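Local coordinates for protein glycosyl hydrolase, BNR repeat (Ralstonia eutropha, PDB 3B7F) that is of unconfirmed function but is probably a hydrolase related to the non-viral sialidases, built as a seven-bladed beta-propeller, at residues A[66-74]-A[83-93]; A[112-120]-A[132-141]. All coordinates share one frame; numbering follows the deposited sequence.

Contact 1 (A[66-74]-A[83-93]); sequences EPERMLMAA and VFRSDDGGGNW
Met-72 reaches the indole of Trp-93 through its terminal methyl: CE lies over one face of the six-membered ring, 3.8 Å from its centroid and 13° off the normal, the two side chains crossing at about a right angle. The chain bends at its last torsion (chi3 -60°), which brings CE down on the ring while SE stays above the face at a distance, a Met-aromatic contact. Met-70 approaches obliquely instead, its CB 3.6 Å from Trp-93 CH2; its chain, extended beyond CG, carries CE on to Gly-89 O at 3.5 Å. The opposite face of the indole takes Ser-86 CB, so the ring is held between the two strands' side chains. Met-70 and Met-72 are present as selenomethionine; the unbranched methionine chain suits a place against a broad ring. On the other side of the sheet Leu-71 CD2 presses on Arg-85 CB at 3.4 Å. At the end away from the hairpin's own turn, two waters link Arg-69 NH1 to Ser-86 O and to Asp-87 OD2, and Gly-89 N donates to Glu-68 O (2.7 Å). Gly-89 and Gly-90 both have positive phi, which glycine adopts readily. This is an antiparallel hairpin of one propeller blade, with the Ser-x-Asp-x-Gly-x-x-Trp signature (Ser-86, Asp-88, Gly-90, Trp-93) of a BNR (Asp-box) repeat.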
loop_
_atom_site.group_PDB
_atom_site.type_symbol
_atom_site.label_atom_id
_atom_site.label_comp_id
_atom_site.label_asym_id
_atom_site.label_seq_id
_atom_site.Cartn_x
_atom_site.Cartn_y
_atom_site.Cartn_z
ATOM N N GLU A 66 -15.502 -4.382 10.570
ATOM C CA GLU A 66 -15.645 -4.381 12.033
ATOM C C GLU A 66 -14.551 -3.474 12.596
ATOM O O GLU A 66 -13.477 -3.948 12.948
ATOM C CB GLU A 66 -15.507 -5.798 12.588
ATOM C CG GLU A 66 -16.432 -6.816 11.942
ATOM C CD GLU A 66 -16.321 -8.199 12.539
ATOM O OE1 GLU A 66 -16.331 -8.275 13.791
ATOM O OE2 GLU A 66 -16.259 -9.186 11.746
ATOM N N PRO A 67 -14.805 -2.156 12.688
ATOM C CA PRO A 67 -13.749 -1.176 13.066
ATOM C C PRO A 67 -12.969 -1.446 14.353
ATOM O O PRO A 67 -11.869 -0.949 14.498
ATOM C CB PRO A 67 -14.532 0.135 13.198
ATOM C CG PRO A 67 -15.682 -0.039 12.311
ATOM C CD PRO A 67 -16.089 -1.475 12.471
ATOM N N GLU A 68 -13.560 -2.186 15.293
ATOM C CA GLU A 68 -12.904 -2.563 16.534
ATOM C C GLU A 68 -11.730 -3.555 16.295
ATOM O O GLU A 68 -10.878 -3.730 17.142
ATOM C CB GLU A 68 -13.961 -3.090 17.541
ATOM C CG GLU A 68 -14.681 -4.443 17.257
ATOM C CD GLU A 68 -15.871 -4.448 16.264
ATOM O OE1 GLU A 68 -16.095 -3.496 15.473
ATOM O OE2 GLU A 68 -16.590 -5.471 16.286
ATOM N N ARG A 69 -11.694 -4.195 15.120
ATOM C CA ARG A 69 -10.648 -5.151 14.770
ATOM C C ARG A 69 -9.517 -4.530 13.945
ATOM O O ARG A 69 -9.789 -3.772 12.999
ATOM C CB ARG A 69 -11.258 -6.330 14.009
ATOM C CG ARG A 69 -12.234 -7.123 14.853
ATOM C CD ARG A 69 -12.715 -8.364 14.131
ATOM N NE ARG A 69 -13.647 -9.168 14.926
ATOM C CZ ARG A 69 -13.308 -10.095 15.832
ATOM N NH1 ARG A 69 -12.036 -10.333 16.179
ATOM N NH2 ARG A 69 -14.283 -10.774 16.447
HETATM N N MSE A 70 -8.263 -4.835 14.329
HETATM C CA MSE A 70 -7.066 -4.390 13.629
HETATM C C MSE A 70 -6.014 -5.474 13.598
HETATM O O MSE A 70 -5.909 -6.257 14.543
HETATM C CB MSE A 70 -6.402 -3.216 14.312
HETATM C CG MSE A 70 -7.254 -2.002 14.548
HETATM SE SE MSE A 70 -6.059 -0.541 15.084
HETATM C CE MSE A 70 -7.483 0.714 15.341
ATOM N N LEU A 71 -5.244 -5.495 12.503
ATOM C CA LEU A 71 -4.107 -6.400 12.312
ATOM C C LEU A 71 -2.870 -5.558 12.092
ATOM O O LEU A 71 -2.954 -4.465 11.555
ATOM C CB LEU A 71 -4.296 -7.392 11.161
ATOM C CG LEU A 71 -5.380 -8.492 11.333
ATOM C CD1 LEU A 71 -5.251 -9.528 10.238
ATOM C CD2 LEU A 71 -5.340 -9.201 12.694
HETATM N N MSE A 72 -1.746 -6.074 12.578
HETATM C CA MSE A 72 -0.450 -5.437 12.520
HETATM C C MSE A 72 0.631 -6.464 12.133
HETATM O O MSE A 72 0.878 -7.374 12.891
HETATM C CB MSE A 72 -0.136 -4.849 13.890
HETATM C CG MSE A 72 1.285 -4.311 14.024
HETATM SE SE MSE A 72 1.726 -3.814 15.795
HETATM C CE MSE A 72 0.417 -2.470 16.162
ATOM N N ALA A 73 1.235 -6.316 10.955
ATOM C CA ALA A 73 2.338 -7.162 10.484
ATOM C C ALA A 73 3.625 -6.694 11.199
ATOM O O ALA A 73 3.983 -5.504 11.172
ATOM C CB ALA A 73 2.458 -7.072 8.935
ATOM N N ALA A 74 4.294 -7.605 11.892
ATOM C CA ALA A 74 5.474 -7.262 12.700
ATOM C C ALA A 74 6.504 -8.374 12.721
ATOM O O ALA A 74 6.175 -9.534 12.449
ATOM C CB ALA A 74 5.054 -6.940 14.132
ATOM N N VAL A 83 1.770 -11.753 12.814
ATOM C CA VAL A 83 0.679 -10.802 12.744
ATOM C C VAL A 83 0.063 -10.698 14.144
ATOM O O VAL A 83 -0.304 -11.714 14.748
ATOM C CB VAL A 83 -0.412 -11.209 11.719
ATOM C CG1 VAL A 83 -1.500 -10.152 11.669
ATOM C CG2 VAL A 83 0.183 -11.406 10.318
ATOM N N PHE A 84 -0.002 -9.487 14.680
ATOM C CA PHE A 84 -0.702 -9.244 15.948
ATOM C C PHE A 84 -2.132 -8.822 15.614
ATOM O O PHE A 84 -2.354 -8.169 14.590
ATOM C CB PHE A 84 -0.035 -8.162 16.789
ATOM C CG PHE A 84 1.320 -8.541 17.315
ATOM C CD1 PHE A 84 1.433 -9.302 18.472
ATOM C CD2 PHE A 84 2.487 -8.111 16.663
ATOM C CE1 PHE A 84 2.689 -9.645 18.980
ATOM C CE2 PHE A 84 3.733 -8.447 17.157
ATOM C CZ PHE A 84 3.841 -9.227 18.318
ATOM N N ARG A 85 -3.090 -9.224 16.445
ATOM C CA ARG A 85 -4.491 -8.878 16.239
ATOM C C ARG A 85 -5.031 -8.167 17.471
ATOM O O ARG A 85 -4.615 -8.447 18.592
ATOM C CB ARG A 85 -5.340 -10.131 15.925
ATOM C CG ARG A 85 -5.958 -10.872 17.128
ATOM C CD ARG A 85 -6.503 -12.277 16.772
ATOM N NE ARG A 85 -5.390 -13.202 16.846
ATOM C CZ ARG A 85 -5.117 -14.074 17.822
ATOM N NH1 ARG A 85 -5.923 -14.295 18.869
ATOM N NH2 ARG A 85 -4.006 -14.794 17.710
ATOM N N SER A 86 -5.971 -7.265 17.244
ATOM C CA SER A 86 -6.674 -6.562 18.304
ATOM C C SER A 86 -8.150 -6.609 17.990
ATOM O O SER A 86 -8.508 -6.457 16.825
ATOM C CB SER A 86 -6.257 -5.112 18.368
ATOM O OG SER A 86 -6.950 -4.469 19.404
ATOM N N ASP A 87 -8.989 -6.849 19.001
ATOM C CA ASP A 87 -10.464 -6.824 18.826
ATOM C C ASP A 87 -11.131 -5.706 19.653
ATOM O O ASP A 87 -12.340 -5.696 19.807
ATOM C CB ASP A 87 -11.099 -8.201 19.091
ATOM C CG ASP A 87 -10.956 -8.674 20.535
ATOM O OD1 ASP A 87 -10.307 -8.000 21.368
ATOM O OD2 ASP A 87 -11.503 -9.753 20.831
ATOM N N ASP A 88 -10.332 -4.752 20.129
ATOM C CA ASP A 88 -10.818 -3.637 20.939
ATOM C C ASP A 88 -10.177 -2.328 20.465
ATOM O O ASP A 88 -9.735 -1.540 21.259
ATOM C CB ASP A 88 -10.563 -3.916 22.435
ATOM C CG ASP A 88 -9.082 -4.136 22.765
ATOM O OD1 ASP A 88 -8.229 -4.141 21.844
ATOM O OD2 ASP A 88 -8.782 -4.324 23.954
ATOM N N GLY A 89 -10.115 -2.150 19.146
ATOM C CA GLY A 89 -9.587 -0.957 18.505
ATOM C C GLY A 89 -8.172 -0.543 18.844
ATOM O O GLY A 89 -7.880 0.654 18.832
ATOM N N GLY A 90 -7.312 -1.526 19.145
ATOM C CA GLY A 90 -5.905 -1.307 19.486
ATOM C C GLY A 90 -5.519 -1.335 20.952
ATOM O O GLY A 90 -4.368 -1.095 21.272
ATOM N N GLY A 91 -6.450 -1.638 21.852
ATOM C CA GLY A 91 -6.140 -1.688 23.278
ATOM C C GLY A 91 -5.426 -2.929 23.794
ATOM O O GLY A 91 -4.921 -2.937 24.920
ATOM N N ASN A 92 -5.444 -4.001 23.021
ATOM C CA ASN A 92 -4.787 -5.249 23.354
ATOM C C ASN A 92 -4.337 -5.872 22.040
ATOM O O ASN A 92 -5.068 -5.808 21.046
ATOM C CB ASN A 92 -5.732 -6.220 24.058
ATOM C CG ASN A 92 -6.008 -5.864 25.523
ATOM O OD1 ASN A 92 -5.108 -5.495 26.273
ATOM N ND2 ASN A 92 -7.263 -6.046 25.945
ATOM N N TRP A 93 -3.163 -6.490 22.038
ATOM C CA TRP A 93 -2.616 -7.131 20.848
ATOM C C TRP A 93 -2.225 -8.567 21.200
ATOM O O TRP A 93 -1.659 -8.803 22.255
ATOM C CB TRP A 93 -1.441 -6.319 20.304
ATOM C CG TRP A 93 -1.848 -4.922 19.816
ATOM C CD1 TRP A 93 -1.797 -3.755 20.529
ATOM C CD2 TRP A 93 -2.355 -4.572 18.520
ATOM N NE1 TRP A 93 -2.234 -2.708 19.765
ATOM C CE2 TRP A 93 -2.585 -3.176 18.527
ATOM C CE3 TRP A 93 -2.614 -5.296 17.348
ATOM C CZ2 TRP A 93 -3.081 -2.494 17.409
ATOM C CZ3 TRP A 93 -3.120 -4.623 16.243
ATOM C CH2 TRP A 93 -3.330 -3.231 16.277
HETATM O O HOH W 1 -14.633 -7.334 18.248
HETATM O O HOH W 2 -9.263 -9.015 15.665
HETATM O O HOH W 3 -12.356 -12.122 18.891
#

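Contact 2 (A[112-120]-A[132-141]); sequences RVVDHVFWL and YAGTSPQGLF
Strands 116-120 and 132-136 run antiparallel at 140°, and their pairing is interrupted by two classic beta bulges, Asp-115 and His-116 facing Ser-136, then Phe-118 and Trp-119 facing Gly-134. In each, one carbonyl takes two N-H groups: Ser-136 O accepts from Asp-115 N at 2.7 Å and from His-116 N at 3.2 Å, while Gly-134 O is gripped by Phe-118 N and Trp-119 N. Gly-134, with no side chain, leaves room opposite Trp-119 CB. The His-116 imidazole lies flat against Ser-136, with Ser-136 CB over one face at 3.6 Å from the ring centroid. Its first torsion, chi1 60°, sets CG between the backbone N and carbonyl carbon, and ND1 then donates in the ring plane to the anti lone pair of Asp-115 OD2 (2.7 Å). On the other face of the sheet Val-114 CG1 meets Thr-135 CG2 at 3.8 Å, and Val-114 CG2 touches Phe-141 CZ. Thr-135 OG1 reaches across the cis peptide before Pro-137 to donate to Pro-137 O (2.8 Å). The carboxylate fixes the rotation of the imidazole and would probably polarise it, while Ser-136 OG turns to Pro-177 O, so the serine meets the histidine through its carbon.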
loop_
_atom_site.group_PDB
_atom_site.type_symbol
_atom_site.label_atom_id
_atom_site.label_comp_id
_atom_site.label_asym_id
_atom_site.label_seq_id
_atom_site.Cartn_x
_atom_site.Cartn_y
_atom_site.Cartn_z
ATOM N N ARG A 112 11.672 -22.454 0.850
ATOM C CA ARG A 112 11.608 -20.994 1.119
ATOM C C ARG A 112 11.136 -20.674 2.535
ATOM O O ARG A 112 10.335 -21.418 3.110
ATOM C CB ARG A 112 10.610 -20.283 0.201
ATOM C CG ARG A 112 10.688 -20.574 -1.285
ATOM C CD ARG A 112 9.455 -20.016 -1.989
ATOM N NE ARG A 112 9.589 -18.626 -2.400
ATOM C CZ ARG A 112 8.598 -17.869 -2.885
ATOM N NH1 ARG A 112 7.352 -18.327 -2.975
ATOM N NH2 ARG A 112 8.860 -16.627 -3.260
ATOM N N VAL A 113 11.613 -19.550 3.070
ATOM C CA VAL A 113 11.288 -19.069 4.411
ATOM C C VAL A 113 10.741 -17.621 4.367
ATOM O O VAL A 113 11.290 -16.772 3.661
ATOM C CB VAL A 113 12.545 -19.145 5.336
ATOM C CG1 VAL A 113 12.353 -18.336 6.620
ATOM C CG2 VAL A 113 12.889 -20.594 5.645
ATOM N N VAL A 114 9.670 -17.370 5.125
ATOM C CA VAL A 114 9.044 -16.052 5.237
ATOM C C VAL A 114 9.978 -15.137 6.040
ATOM O O VAL A 114 10.314 -15.444 7.187
ATOM C CB VAL A 114 7.618 -16.128 5.887
ATOM C CG1 VAL A 114 7.083 -14.738 6.270
ATOM C CG2 VAL A 114 6.617 -16.869 4.954
ATOM N N ASP A 115 10.437 -14.048 5.406
ATOM C CA ASP A 115 11.272 -13.071 6.080
ATOM C C ASP A 115 10.377 -12.141 6.883
ATOM O O ASP A 115 10.632 -11.914 8.057
ATOM C CB ASP A 115 12.124 -12.253 5.122
ATOM C CG ASP A 115 13.072 -11.336 5.862
ATOM O OD1 ASP A 115 14.081 -11.817 6.411
ATOM O OD2 ASP A 115 12.795 -10.129 5.912
ATOM N N HIS A 116 9.345 -11.589 6.240
ATOM C CA HIS A 116 8.368 -10.756 6.937
ATOM C C HIS A 116 7.039 -10.687 6.200
ATOM O O HIS A 116 6.976 -10.895 4.994
ATOM C CB HIS A 116 8.932 -9.340 7.208
ATOM C CG HIS A 116 9.318 -8.568 5.984
ATOM N ND1 HIS A 116 10.577 -8.623 5.434
ATOM C CD2 HIS A 116 8.623 -7.682 5.238
ATOM C CE1 HIS A 116 10.632 -7.833 4.377
ATOM N NE2 HIS A 116 9.453 -7.253 4.234
ATOM N N VAL A 117 5.975 -10.443 6.963
ATOM C CA VAL A 117 4.653 -10.193 6.413
ATOM C C VAL A 117 4.723 -8.727 6.050
ATOM O O VAL A 117 4.960 -7.877 6.916
ATOM C CB VAL A 117 3.535 -10.455 7.410
ATOM C CG1 VAL A 117 2.157 -10.145 6.776
ATOM C CG2 VAL A 117 3.611 -11.898 7.905
ATOM N N PHE A 118 4.532 -8.421 4.777
ATOM C CA PHE A 118 4.662 -7.056 4.291
ATOM C C PHE A 118 3.340 -6.285 4.187
ATOM O O PHE A 118 3.290 -5.103 4.515
ATOM C CB PHE A 118 5.333 -7.084 2.922
ATOM C CG PHE A 118 5.578 -5.730 2.356
ATOM C CD1 PHE A 118 6.615 -4.962 2.839
ATOM C CD2 PHE A 118 4.788 -5.221 1.346
ATOM C CE1 PHE A 118 6.848 -3.690 2.339
ATOM C CE2 PHE A 118 5.016 -3.942 0.845
ATOM C CZ PHE A 118 6.035 -3.184 1.341
ATOM N N TRP A 119 2.288 -6.959 3.733
ATOM C CA TRP A 119 1.004 -6.332 3.435
ATOM C C TRP A 119 -0.163 -7.135 3.950
ATOM O O TRP A 119 -0.163 -8.329 3.794
ATOM C CB TRP A 119 0.879 -6.294 1.920
ATOM C CG TRP A 119 -0.236 -5.484 1.400
ATOM C CD1 TRP A 119 -1.561 -5.801 1.357
ATOM C CD2 TRP A 119 -0.102 -4.220 0.764
ATOM N NE1 TRP A 119 -2.268 -4.779 0.765
ATOM C CE2 TRP A 119 -1.388 -3.807 0.375
ATOM C CE3 TRP A 119 0.988 -3.397 0.487
ATOM C CZ2 TRP A 119 -1.617 -2.606 -0.267
ATOM C CZ3 TRP A 119 0.763 -2.220 -0.179
ATOM C CH2 TRP A 119 -0.535 -1.829 -0.543
ATOM N N LEU A 120 -1.191 -6.452 4.450
ATOM C CA LEU A 120 -2.407 -7.051 4.998
ATOM C C LEU A 120 -3.609 -6.416 4.302
ATOM O O LEU A 120 -3.693 -5.186 4.201
ATOM C CB LEU A 120 -2.499 -6.799 6.507
ATOM C CG LEU A 120 -1.509 -7.495 7.452
ATOM C CD1 LEU A 120 -1.569 -6.821 8.822
ATOM C CD2 LEU A 120 -1.786 -8.996 7.527
ATOM N N TYR A 132 -6.178 -11.417 3.729
ATOM C CA TYR A 132 -5.034 -11.885 2.947
ATOM C C TYR A 132 -3.787 -11.210 3.486
ATOM O O TYR A 132 -3.855 -10.112 3.993
ATOM C CB TYR A 132 -5.170 -11.579 1.460
ATOM C CG TYR A 132 -6.255 -12.375 0.799
ATOM C CD1 TYR A 132 -5.999 -13.636 0.263
ATOM C CD2 TYR A 132 -7.546 -11.882 0.739
ATOM C CE1 TYR A 132 -6.993 -14.368 -0.314
ATOM C CE2 TYR A 132 -8.539 -12.599 0.168
ATOM C CZ TYR A 132 -8.274 -13.842 -0.361
ATOM O OH TYR A 132 -9.314 -14.532 -0.946
ATOM N N ALA A 133 -2.666 -11.911 3.399
ATOM C CA ALA A 133 -1.365 -11.415 3.780
ATOM C C ALA A 133 -0.382 -11.649 2.623
ATOM O O ALA A 133 -0.400 -12.711 1.986
ATOM C CB ALA A 133 -0.867 -12.102 5.025
ATOM N N GLY A 134 0.451 -10.637 2.366
ATOM C CA GLY A 134 1.529 -10.696 1.385
ATOM C C GLY A 134 2.855 -10.654 2.135
ATOM O O GLY A 134 3.023 -9.826 3.024
ATOM N N THR A 135 3.787 -11.532 1.755
ATOM C CA THR A 135 5.089 -11.677 2.407
ATOM C C THR A 135 6.307 -11.311 1.550
ATOM O O THR A 135 6.191 -11.084 0.352
ATOM C CB THR A 135 5.320 -13.175 2.874
ATOM O OG1 THR A 135 5.290 -14.053 1.735
ATOM C CG2 THR A 135 4.274 -13.626 3.921
ATOM N N SER A 136 7.466 -11.263 2.219
ATOM C CA SER A 136 8.781 -11.185 1.611
ATOM C C SER A 136 9.508 -12.483 2.053
ATOM O O SER A 136 9.598 -12.725 3.247
ATOM C CB SER A 136 9.581 -9.986 2.087
ATOM O OG SER A 136 10.901 -10.016 1.547
ATOM N N PRO A 137 9.954 -13.348 1.111
ATOM C CA PRO A 137 9.819 -13.284 -0.352
ATOM C C PRO A 137 8.354 -13.485 -0.770
ATOM O O PRO A 137 7.515 -13.780 0.077
ATOM C CB PRO A 137 10.748 -14.387 -0.843
ATOM C CG PRO A 137 10.770 -15.381 0.255
ATOM C CD PRO A 137 10.687 -14.561 1.521
ATOM N N GLN A 138 8.061 -13.337 -2.058
ATOM C CA GLN A 138 6.670 -13.301 -2.532
ATOM C C GLN A 138 5.886 -14.531 -2.117
ATOM O O GLN A 138 6.295 -15.647 -2.366
ATOM C CB GLN A 138 6.563 -13.084 -4.067
ATOM C CG GLN A 138 7.210 -11.797 -4.698
ATOM C CD GLN A 138 8.658 -11.973 -5.099
ATOM O OE1 GLN A 138 9.434 -12.604 -4.367
ATOM N NE2 GLN A 138 9.047 -11.397 -6.259
ATOM N N GLY A 139 4.766 -14.315 -1.440
ATOM C CA GLY A 139 3.903 -15.401 -0.986
ATOM C C GLY A 139 2.596 -14.778 -0.584
ATOM O O GLY A 139 2.599 -13.636 -0.106
ATOM N N LEU A 140 1.497 -15.496 -0.849
ATOM C CA LEU A 140 0.129 -15.080 -0.539
ATOM C C LEU A 140 -0.436 -16.078 0.471
ATOM O O LEU A 140 -0.364 -17.291 0.255
ATOM C CB LEU A 140 -0.739 -15.061 -1.800
ATOM C CG LEU A 140 -2.163 -14.510 -1.691
ATOM C CD1 LEU A 140 -2.173 -13.000 -1.405
ATOM C CD2 LEU A 140 -2.953 -14.837 -2.945
ATOM N N PHE A 141 -0.999 -15.544 1.550
ATOM C CA PHE A 141 -1.584 -16.309 2.641
ATOM C C PHE A 141 -2.984 -15.782 2.957
ATOM O O PHE A 141 -3.338 -14.644 2.608
ATOM C CB PHE A 141 -0.692 -16.237 3.892
ATOM C CG PHE A 141 0.681 -16.817 3.677
ATOM C CD1 PHE A 141 1.710 -16.046 3.125
ATOM C CD2 PHE A 141 0.947 -18.128 3.998
ATOM C CE1 PHE A 141 2.989 -16.594 2.904
ATOM C CE2 PHE A 141 2.197 -18.679 3.776
ATOM C CZ PHE A 141 3.226 -17.917 3.232
#

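How the contacts relate
From the N terminus, contact 1 comes first: the chain leaves strand 56-62, turns into 70-75 and returns along 81-86, so 66-74 and 83-93 close the middle hairpin of one blade, and Trp-93 leads to its outer strand 94-95. Contact 2 opens only after that loop has closed, pairing 116-122, the first strand of the next blade, with 131-136 and reaching into 139-143. The two therefore stand in series, neither nested nor crossed, with centres about 19 Å apart. They meet where the blades pack face to face: Leu-120 CD1 lies 3.6 Å from Leu-71 CB, and Ala-73 CB lies 3.3 Å from Val-117 O, joining neighbouring blades of the propeller.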